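Local coordinates for glycoside hydrolase 15-related protein (Kribbella flavida, PDB 5Z3E) that hydrolyses the alpha-1,6-glucosidic linkage of isomaltose from the non-reducing end, releasing beta-D-glucose and D-glucose, at residues L157-V161 with G214-V219. The protein carries 1 engineered substitution. Sequence-based numbering, arbitrary orientation.
Sequences LWSVV and GGLVAV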
loop_
_atom_site.group_PDB
_atom_site.type_symbol
_atom_site.label_atom_id
_atom_site.label_comp_id
_atom_site.label_asym_id
_atom_site.label_seq_id
_atom_site.Cartn_x
_atom_site.Cartn_y
_atom_site.Cartn_z
ATOM N N LEU A 157 0.597 5.884 -8.609
ATOM C CA LEU A 157 -0.308 6.733 -9.371
ATOM C C LEU A 157 -1.383 7.329 -8.474
ATOM O O LEU A 157 -1.683 8.529 -8.537
ATOM C CB LEU A 157 -0.950 5.935 -10.493
ATOM C CG LEU A 157 -0.015 5.538 -11.636
ATOM C CD1 LEU A 157 -0.812 4.735 -12.657
ATOM C CD2 LEU A 157 0.637 6.741 -12.306
ATOM N N TRP A 158 -2.017 6.494 -7.649
ATOM C CA TRP A 158 -3.000 6.997 -6.701
ATOM C C TRP A 158 -2.404 8.071 -5.806
ATOM O O TRP A 158 -2.992 9.141 -5.588
ATOM C CB TRP A 158 -3.572 5.827 -5.873
ATOM C CG TRP A 158 -4.224 6.248 -4.596
ATOM C CD1 TRP A 158 -5.444 6.839 -4.428
ATOM C CD2 TRP A 158 -3.626 6.198 -3.283
ATOM N NE1 TRP A 158 -5.639 7.137 -3.098
ATOM C CE2 TRP A 158 -4.544 6.754 -2.386
ATOM C CE3 TRP A 158 -2.427 5.693 -2.786
ATOM C CZ2 TRP A 158 -4.281 6.840 -1.000
ATOM C CZ3 TRP A 158 -2.164 5.760 -1.435
ATOM C CH2 TRP A 158 -3.097 6.325 -0.566
ATOM N N SER A 159 -1.230 7.804 -5.256
ATOM C CA SER A 159 -0.605 8.704 -4.299
ATOM C C SER A 159 -0.275 10.062 -4.913
ATOM O O SER A 159 -0.551 11.114 -4.320
ATOM C CB SER A 159 0.635 8.039 -3.720
ATOM O OG SER A 159 1.388 8.893 -2.914
ATOM N N VAL A 160 0.358 10.063 -6.074
ATOM C CA VAL A 160 0.807 11.327 -6.654
ATOM C C VAL A 160 -0.381 12.173 -7.090
ATOM O O VAL A 160 -0.389 13.387 -6.884
ATOM C CB VAL A 160 1.863 11.094 -7.773
ATOM C CG1 VAL A 160 1.293 10.467 -9.032
ATOM C CG2 VAL A 160 2.569 12.397 -8.095
ATOM N N VAL A 161 -1.413 11.553 -7.667
ATOM C CA VAL A 161 -2.608 12.299 -8.050
ATOM C C VAL A 161 -3.272 12.884 -6.820
ATOM O O VAL A 161 -3.696 14.051 -6.811
ATOM C CB VAL A 161 -3.566 11.397 -8.841
ATOM C CG1 VAL A 161 -4.921 12.078 -9.035
ATOM C CG2 VAL A 161 -2.973 11.042 -10.196
ATOM N N GLY A 214 -7.118 1.542 -8.343
ATOM C CA GLY A 214 -7.089 2.843 -7.716
ATOM C C GLY A 214 -6.211 3.826 -8.465
ATOM O O GLY A 214 -6.577 5.003 -8.634
ATOM N N GLY A 215 -5.036 3.389 -8.903
ATOM C CA GLY A 215 -4.173 4.257 -9.665
ATOM C C GLY A 215 -4.753 4.660 -11.007
ATOM O O GLY A 215 -4.647 5.821 -11.417
ATOM N N LEU A 216 -5.336 3.705 -11.717
ATOM C CA LEU A 216 -5.920 3.980 -13.023
ATOM C C LEU A 216 -7.112 4.908 -12.935
ATOM O O LEU A 216 -7.264 5.813 -13.757
ATOM C CB LEU A 216 -6.274 2.676 -13.729
ATOM C CG LEU A 216 -5.101 1.786 -14.125
ATOM C CD1 LEU A 216 -5.623 0.530 -14.799
ATOM C CD2 LEU A 216 -4.090 2.499 -15.008
ATOM N N VAL A 217 -7.991 4.709 -11.944
ATOM C CA VAL A 217 -9.115 5.614 -11.781
ATOM C C VAL A 217 -8.604 7.000 -11.384
ATOM O O VAL A 217 -9.151 8.012 -11.854
ATOM C CB VAL A 217 -10.156 5.061 -10.796
ATOM C CG1 VAL A 217 -11.218 6.088 -10.469
ATOM C CG2 VAL A 217 -10.796 3.810 -11.361
ATOM N N ALA A 218 -7.571 7.070 -10.551
ATOM C CA ALA A 218 -7.043 8.366 -10.154
ATOM C C ALA A 218 -6.592 9.156 -11.382
ATOM O O ALA A 218 -6.937 10.335 -11.521
ATOM C CB ALA A 218 -5.913 8.198 -9.161
ATOM N N VAL A 219 -5.818 8.558 -12.279
ATOM C CA VAL A 219 -5.372 9.321 -13.440
ATOM C C VAL A 219 -6.478 9.520 -14.459
ATOM O O VAL A 219 -6.533 10.578 -15.099
ATOM C CB VAL A 219 -4.103 8.711 -14.118
ATOM C CG1 VAL A 219 -2.915 8.779 -13.184
ATOM C CG2 VAL A 219 -4.314 7.301 -14.634
#
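L157 meets the second helix at a glycine: its CB lies 3.7 Å from G215 CA, and because G215 has no side chain the CB can rest directly on its backbone. Further out, CD2 of L157 comes within 4.2 Å of V219 CG1, the two side chains meeting at a slant, and the same leucine also packs on I178, A181 and V182 of helix 175-188. W158 contributes its backbone and CB. Its N stands 3.7 Å from G215 CA and its CA 4.0 Å from A218 CB, small residues that let the main chains approach. With CG anti to the backbone N (chi1 161°), the indole swings off this interface and meets F79 and, edge-to-face, F275. One turn later, V161 divides its two methyls between A218 and V219, as its short branches at CB allow. CG1, anti to its own N at chi1 170°, reaches A218 O at 3.6 Å, and CG2 touches V219 CG1 at 3.7 Å, the two valines crossing roughly at right angles. The segment axes pass 8.0 Å apart at 36°, pointing broadly the same way. Such close, glycine- and alanine-mediated packing joins helices 151-167 and 206-220 within the helical catalytic domain, an (alpha/alpha)6 barrel characteristic of glycoside hydrolase family 15.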